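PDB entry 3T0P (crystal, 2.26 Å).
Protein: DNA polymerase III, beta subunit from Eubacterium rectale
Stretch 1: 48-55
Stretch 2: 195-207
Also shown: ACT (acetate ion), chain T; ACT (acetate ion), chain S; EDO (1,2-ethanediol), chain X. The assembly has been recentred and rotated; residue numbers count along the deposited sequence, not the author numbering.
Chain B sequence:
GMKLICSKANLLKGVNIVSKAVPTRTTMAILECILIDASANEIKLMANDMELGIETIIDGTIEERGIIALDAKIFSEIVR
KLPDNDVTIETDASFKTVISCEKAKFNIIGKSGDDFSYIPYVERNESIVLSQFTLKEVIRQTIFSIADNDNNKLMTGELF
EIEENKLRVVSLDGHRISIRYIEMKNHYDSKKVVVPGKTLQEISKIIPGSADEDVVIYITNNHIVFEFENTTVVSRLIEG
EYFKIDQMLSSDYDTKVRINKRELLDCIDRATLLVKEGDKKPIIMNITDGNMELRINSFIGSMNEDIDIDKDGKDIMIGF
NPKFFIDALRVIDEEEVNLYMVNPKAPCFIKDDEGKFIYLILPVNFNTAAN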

ATOM      1  N   ASN B  48      -4.886   1.883  26.554  1.00 54.77           N
ATOM      2  CA  ASN B  48      -5.494   3.152  26.923  1.00 55.71           C
ATOM      3  C   ASN B  48      -4.548   4.306  26.661  1.00 63.59           C
ATOM      4  O   ASN B  48      -3.431   4.291  27.166  1.00 65.74           O
ATOM      5  CB  ASN B  48      -5.916   3.128  28.397  1.00 53.30           C
ATOM      6  CG  ASN B  48      -6.734   4.313  28.807  1.00 65.76           C
ATOM      7  OD1 ASN B  48      -7.267   5.050  27.979  1.00 66.48           O
ATOM      8  ND2 ASN B  48      -6.854   4.522  30.104  1.00 57.93           N
ATOM      9  N   ASP B  49      -5.003   5.324  25.908  1.00 60.20           N
ATOM     10  CA  ASP B  49      -4.204   6.519  25.638  1.00 59.95           C
ATOM     11  C   ASP B  49      -4.709   7.724  26.457  1.00 65.10           C
ATOM     12  O   ASP B  49      -4.256   8.846  26.228  1.00 65.59           O
ATOM     13  CB  ASP B  49      -4.178   6.843  24.139  1.00 61.00           C
ATOM     14  CG  ASP B  49      -5.502   7.269  23.535  1.00 75.88           C
ATOM     15  OD1 ASP B  49      -6.148   8.162  24.098  1.00 74.51           O
ATOM     16  OD2 ASP B  49      -5.868   6.736  22.470  1.00 90.03           O
HETATM   17  N   MSE B  50      -5.641   7.480  27.417  1.00 61.41           N
HETATM   18  CA  MSE B  50      -6.286   8.437  28.343  1.00 61.62           C
HETATM   19  C   MSE B  50      -7.510   9.116  27.718  1.00 60.69           C
HETATM   20  O   MSE B  50      -8.359   9.622  28.453  1.00 62.15           O
HETATM   21  CB  MSE B  50      -5.323   9.489  28.916  1.00 66.25           C
HETATM   22  CG  MSE B  50      -4.125   8.882  29.638  1.00 75.97           C
HETATM   23 SE   MSE B  50      -4.567   7.547  31.011  0.75 87.39          SE
HETATM   24  CE  MSE B  50      -5.218   8.815  32.418  1.00 85.53           C
ATOM     25  N   GLU B  51      -7.607   9.133  26.387  1.00 52.05           N
ATOM     26  CA  GLU B  51      -8.764   9.643  25.667  1.00 50.53           C
ATOM     27  C   GLU B  51      -9.605   8.437  25.201  1.00 54.05           C
ATOM     28  O   GLU B  51     -10.815   8.400  25.397  1.00 53.31           O
ATOM     29  CB  GLU B  51      -8.344  10.523  24.477  1.00 50.84           C
ATOM     30  CG  GLU B  51      -9.514  10.997  23.632  1.00 59.78           C
ATOM     31  CD  GLU B  51      -9.190  12.077  22.624  1.00 85.07           C
ATOM     32  OE1 GLU B  51      -9.159  13.264  23.025  1.00 84.78           O
ATOM     33  OE2 GLU B  51      -8.993  11.742  21.432  1.00 81.41           O
ATOM     34  N   LEU B  52      -8.943   7.466  24.574  1.00 50.85           N
ATOM     35  CA  LEU B  52      -9.565   6.267  24.031  1.00 49.25           C
ATOM     36  C   LEU B  52      -9.000   5.024  24.697  1.00 54.62           C
ATOM     37  O   LEU B  52      -7.789   4.837  24.736  1.00 55.53           O
ATOM     38  CB  LEU B  52      -9.322   6.234  22.521  1.00 47.22           C
ATOM     39  CG  LEU B  52      -9.877   5.076  21.733  1.00 50.68           C
ATOM     40  CD1 LEU B  52     -11.370   5.227  21.550  1.00 50.57           C
ATOM     41  CD2 LEU B  52      -9.204   5.004  20.355  1.00 51.63           C
ATOM     42  N   GLY B  53      -9.902   4.197  25.209  1.00 51.49           N
ATOM     43  CA  GLY B  53      -9.620   2.916  25.836  1.00 50.92           C
ATOM     44  C   GLY B  53     -10.266   1.783  25.062  1.00 54.80           C
ATOM     45  O   GLY B  53     -11.412   1.898  24.625  1.00 54.32           O
ATOM     46  N   ILE B  54      -9.517   0.706  24.821  1.00 51.02           N
ATOM     47  CA  ILE B  54     -10.051  -0.473  24.151  1.00 49.64           C
ATOM     48  C   ILE B  54      -9.699  -1.662  25.033  1.00 57.06           C
ATOM     49  O   ILE B  54      -8.561  -1.822  25.479  1.00 58.02           O
ATOM     50  CB  ILE B  54      -9.657  -0.682  22.656  1.00 50.38           C
ATOM     51  CG1 ILE B  54      -9.921   0.576  21.808  1.00 49.02           C
ATOM     52  CG2 ILE B  54     -10.422  -1.883  22.061  1.00 50.01           C
ATOM     53  CD1 ILE B  54      -9.368   0.512  20.397  1.00 43.92           C
ATOM     54  N   GLU B  55     -10.693  -2.512  25.229  1.00 52.91           N
ATOM     55  CA  GLU B  55     -10.686  -3.707  26.055  1.00 52.07           C
ATOM     56  C   GLU B  55     -11.263  -4.854  25.271  1.00 52.44           C
ATOM     57  O   GLU B  55     -12.273  -4.690  24.587  1.00 50.52           O
ATOM     58  CB  GLU B  55     -11.586  -3.406  27.245  1.00 54.96           C
ATOM     59  CG  GLU B  55     -11.308  -4.131  28.534  1.00 68.45           C
ATOM     60  CD  GLU B  55     -12.286  -3.601  29.559  1.00 88.78           C
ATOM     61  OE1 GLU B  55     -13.487  -3.946  29.464  1.00 75.48           O
ATOM     62  OE2 GLU B  55     -11.880  -2.738  30.370  1.00 91.63           O
ATOM     63  N   VAL B 195     -18.088  13.466  19.886  1.00 46.40           N
ATOM     64  CA  VAL B 195     -17.171  12.340  19.945  1.00 46.19           C
ATOM     65  C   VAL B 195     -15.860  12.728  19.238  1.00 51.40           C
ATOM     66  O   VAL B 195     -15.927  13.151  18.085  1.00 50.18           O
ATOM     67  CB  VAL B 195     -17.785  11.043  19.318  1.00 46.37           C
ATOM     68  CG1 VAL B 195     -16.867   9.840  19.538  1.00 42.97           C
ATOM     69  CG2 VAL B 195     -19.196  10.768  19.869  1.00 46.72           C
ATOM     70  N   PRO B 196     -14.676  12.531  19.876  1.00 47.62           N
ATOM     71  CA  PRO B 196     -13.407  12.845  19.195  1.00 47.38           C
ATOM     72  C   PRO B 196     -13.267  12.120  17.852  1.00 49.50           C
ATOM     73  O   PRO B 196     -13.740  10.991  17.716  1.00 49.33           O
ATOM     74  CB  PRO B 196     -12.343  12.346  20.185  1.00 49.17           C
ATOM     75  CG  PRO B 196     -13.024  12.395  21.515  1.00 52.98           C
ATOM     76  CD  PRO B 196     -14.438  12.021  21.245  1.00 48.34           C
ATOM     77  N   GLY B 197     -12.658  12.793  16.873  1.00 43.82           N
ATOM     78  CA  GLY B 197     -12.443  12.260  15.534  1.00 42.47           C
ATOM     79  C   GLY B 197     -11.615  11.001  15.547  1.00 47.21           C
ATOM     80  O   GLY B 197     -11.976  10.018  14.892  1.00 47.50           O
ATOM     81  N   LYS B 198     -10.526  11.005  16.348  1.00 43.97           N
ATOM     82  CA  LYS B 198      -9.646   9.842  16.490  1.00 43.65           C
ATOM     83  C   LYS B 198     -10.426   8.588  16.968  1.00 46.57           C
ATOM     84  O   LYS B 198     -10.137   7.503  16.505  1.00 47.65           O
ATOM     85  CB  LYS B 198      -8.495  10.150  17.447  1.00 46.93           C
ATOM     86  CG  LYS B 198      -7.385   9.085  17.437  1.00 51.91           C
ATOM     87  CD  LYS B 198      -6.185   9.472  18.340  1.00 60.11           C
ATOM     88  CE  LYS B 198      -6.486   9.567  19.838  1.00 65.78           C
ATOM     89  NZ  LYS B 198      -6.944   8.275  20.430  1.00 63.56           N
ATOM     90  N   THR B 199     -11.409   8.742  17.873  1.00 41.40           N
ATOM     91  CA  THR B 199     -12.211   7.616  18.373  1.00 40.49           C
ATOM     92  C   THR B 199     -12.959   6.931  17.242  1.00 40.73           C
ATOM     93  O   THR B 199     -12.936   5.715  17.143  1.00 39.53           O
ATOM     94  CB  THR B 199     -13.182   8.105  19.434  1.00 42.26           C
ATOM     95  OG1 THR B 199     -12.408   8.486  20.567  1.00 46.16           O
ATOM     96  CG2 THR B 199     -14.234   7.049  19.800  1.00 38.50           C
ATOM     97  N   LEU B 200     -13.614   7.727  16.410  1.00 37.48           N
ATOM     98  CA  LEU B 200     -14.377   7.292  15.248  1.00 36.54           C
ATOM     99  C   LEU B 200     -13.479   6.712  14.186  1.00 41.26           C
ATOM    100  O   LEU B 200     -13.843   5.685  13.625  1.00 40.65           O
ATOM    101  CB  LEU B 200     -15.227   8.440  14.701  1.00 35.74           C
ATOM    102  CG  LEU B 200     -16.229   8.998  15.727  1.00 39.16           C
ATOM    103  CD1 LEU B 200     -16.946  10.175  15.160  1.00 40.56           C
ATOM    104  CD2 LEU B 200     -17.227   7.931  16.192  1.00 36.28           C
ATOM    105  N   GLN B 201     -12.289   7.295  13.959  1.00 40.05           N
ATOM    106  CA  GLN B 201     -11.334   6.745  12.982  1.00 41.04           C
ATOM    107  C   GLN B 201     -10.818   5.375  13.434  1.00 47.23           C
ATOM    108  O   GLN B 201     -10.792   4.444  12.634  1.00 46.59           O
ATOM    109  CB  GLN B 201     -10.145   7.688  12.779  1.00 43.03           C
ATOM    110  CG  GLN B 201     -10.448   8.905  11.935  1.00 51.40           C
ATOM    111  CD  GLN B 201      -9.375   9.972  12.043  1.00 74.03           C
ATOM    112  OE1 GLN B 201      -8.598  10.044  13.013  1.00 69.51           O
ATOM    113  NE2 GLN B 201      -9.344  10.875  11.069  1.00 61.04           N
ATOM    114  N   GLU B 202     -10.466   5.235  14.724  1.00 46.27           N
ATOM    115  CA  GLU B 202      -9.945   3.966  15.256  1.00 46.67           C
ATOM    116  C   GLU B 202     -11.026   2.883  15.314  1.00 49.13           C
ATOM    117  O   GLU B 202     -10.737   1.717  15.038  1.00 46.66           O
ATOM    118  CB  GLU B 202      -9.312   4.172  16.643  1.00 48.96           C
ATOM    119  CG  GLU B 202      -8.085   5.085  16.627  1.00 62.51           C
ATOM    120  CD  GLU B 202      -7.049   4.798  15.551  1.00 87.16           C
ATOM    121  OE1 GLU B 202      -6.672   3.616  15.387  1.00 72.43           O
ATOM    122  OE2 GLU B 202      -6.637   5.750  14.849  1.00 90.17           O
ATOM    123  N   ILE B 203     -12.270   3.268  15.625  1.00 46.10           N
ATOM    124  CA  ILE B 203     -13.348   2.283  15.685  1.00 47.42           C
ATOM    125  C   ILE B 203     -13.705   1.771  14.252  1.00 49.71           C
ATOM    126  O   ILE B 203     -14.054   0.594  14.108  1.00 47.26           O
ATOM    127  CB  ILE B 203     -14.555   2.783  16.521  1.00 52.63           C
ATOM    128  CG1 ILE B 203     -15.355   1.603  17.045  1.00 55.53           C
ATOM    129  CG2 ILE B 203     -15.420   3.778  15.812  1.00 53.49           C
ATOM    130  CD1 ILE B 203     -15.980   1.847  18.360  1.00 70.54           C
ATOM    131  N   SER B 204     -13.546   2.631  13.207  1.00 46.40           N
ATOM    132  CA  SER B 204     -13.717   2.249  11.811  1.00 46.36           C
ATOM    133  C   SER B 204     -12.799   1.066  11.439  1.00 47.13           C
ATOM    134  O   SER B 204     -13.211   0.184  10.695  1.00 45.71           O
ATOM    135  CB  SER B 204     -13.403   3.421  10.887  1.00 49.38           C
ATOM    136  OG  SER B 204     -14.555   4.223  10.729  1.00 65.56           O
ATOM    137  N   LYS B 205     -11.581   1.054  11.980  1.00 42.21           N
ATOM    138  CA  LYS B 205     -10.567   0.025  11.708  1.00 41.54           C
ATOM    139  C   LYS B 205     -10.847  -1.315  12.425  1.00 48.60           C
ATOM    140  O   LYS B 205     -10.265  -2.315  12.035  1.00 48.66           O
ATOM    141  CB  LYS B 205      -9.185   0.536  12.151  1.00 42.65           C
ATOM    142  CG  LYS B 205      -8.660   1.731  11.365  1.00 48.18           C
ATOM    143  CD  LYS B 205      -7.334   2.159  11.960  1.00 52.93           C
ATOM    144  CE  LYS B 205      -6.810   3.437  11.389  1.00 64.67           C
ATOM    145  NZ  LYS B 205      -5.608   3.892  12.140  1.00 71.54           N
ATOM    146  N   ILE B 206     -11.673  -1.351  13.499  1.00 47.11           N
ATOM    147  CA  ILE B 206     -11.869  -2.621  14.206  1.00 46.63           C
ATOM    148  C   ILE B 206     -13.284  -3.184  14.066  1.00 52.27           C
ATOM    149  O   ILE B 206     -13.520  -4.323  14.479  1.00 50.57           O
ATOM    150  CB  ILE B 206     -11.457  -2.540  15.685  1.00 49.78           C
ATOM    151  CG1 ILE B 206     -12.209  -1.439  16.483  1.00 49.80           C
ATOM    152  CG2 ILE B 206      -9.945  -2.407  15.791  1.00 51.47           C
ATOM    153  CD1 ILE B 206     -12.005  -1.526  18.008  1.00 49.28           C
ATOM    154  N   ILE B 207     -14.214  -2.408  13.488  1.00 50.27           N
ATOM    155  CA  ILE B 207     -15.601  -2.815  13.299  1.00 51.08           C
ATOM    156  C   ILE B 207     -15.699  -3.479  11.922  1.00 56.63           C
ATOM    157  O   ILE B 207     -15.409  -2.847  10.895  1.00 55.51           O
ATOM    158  CB  ILE B 207     -16.588  -1.616  13.529  1.00 54.87           C
ATOM    159  CG1 ILE B 207     -17.256  -1.733  14.886  1.00 56.98           C
ATOM    160  CG2 ILE B 207     -17.644  -1.457  12.455  1.00 56.27           C
ATOM    161  CD1 ILE B 207     -17.822  -0.422  15.399  1.00 72.07           C
TER
HETATM  162  C   ACT T 377      -4.573   6.227  19.095  1.00 78.07           C
HETATM  163  O   ACT T 377      -4.011   5.542  18.254  1.00 78.38           O
HETATM  164  OXT ACT T 377      -5.797   6.196  19.167  1.00 77.15           O
HETATM  165  CH3 ACT T 377      -3.727   7.121  19.976  1.00 77.36           C
HETATM  166  C   ACT S 375     -10.507   6.316  28.714  1.00 77.64           C
HETATM  167  O   ACT S 375      -9.546   6.312  29.492  1.00 78.08           O
HETATM  168  OXT ACT S 375     -10.530   5.480  27.864  1.00 77.46           O
HETATM  169  CH3 ACT S 375     -11.657   7.282  28.814  1.00 75.11           C
HETATM  170  C1  EDO X 387     -16.414  -7.421  27.432  1.00 76.10           C
HETATM  171  O1  EDO X 387     -16.502  -6.988  26.062  1.00 76.97           O
HETATM  172  C2  EDO X 387     -15.412  -6.572  28.211  1.00 75.30           C
HETATM  173  O2  EDO X 387     -14.255  -6.308  27.405  1.00 79.85           O

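A short turn and the strand that follows it lie along one side of a helix, held by a single salt bridge at the helix's N-terminal end and by apolar side chains farther along. The two segments are far apart in sequence, touching residues being at least 145 positions apart, and together they bury 379 Å². Strand 52-55 and the helix that begins at Gly197 run in nearly the same direction, 26° apart, with axes 9.8 Å apart at closest approach. The backbones diverge along their length: the CA atoms of Leu52 and Thr199 are 6.4 Å apart, those of Ile54 and Ile203 9.5 Å. No backbone hydrogen bond joins the stretches, so side chains make the contact.

The polar link is the salt bridge in which Lys198 NZ donates a hydrogen bond to Asp49 OD2 at 2.8 Å. The other carboxylate oxygen of Asp49 is engaged by the turn: Asp49 OD1 accepts from the backbone N of Glu51 and of Leu52, both at 2.9 Å, while Asp49 N donates to Leu52 O at 3.1 Å. One carboxylate thus braces its own loop and reaches the helix. Lys198 NZ also donates to OXT of the chain T acetate at 2.7 Å; this ion, probably from the crystallisation liquor, gives the ammonium a second anionic partner. Glu51 OE2 lies 4.1 Å from Lys198 NZ, beyond salt-bridge range but close enough for favourable electrostatics. The same Glu51 OE2 packs 3.6 Å from CB of Pro196, the N-cap residue of the helix.

Leu52, buried and pointing toward the helix, has the largest area covered across the contact. Its CB lies 3.8 Å from Lys198 NZ, its CD1 approaches Thr199 OG1 at 3.6 Å, and its CD2 meets Glu202 CB at 3.8 Å, so the leucine lies across one turn of the helix, from Lys198 and Thr199 to Glu202. The Thr199 hydroxyl is hydrogen-bonded elsewhere in the structure, and its approach to Leu52 is simple packing. Glu202 offers aliphatic carbon to Leu52 while the end of its side chain leads away; there its carboxylate forms a long salt bridge with Lys205, NZ to OE1 3.4 Å.

Two residues along the strand, Ile54 again points toward the helix, and its CD1 meets Ile206 CD1 at 4.1 Å in an apolar contact. Between Leu52 and Ile54, Gly53 is out of reach of the helix, as the alternation of a strand predicts; its N lies 3.0 Å from OXT of the chain S acetate.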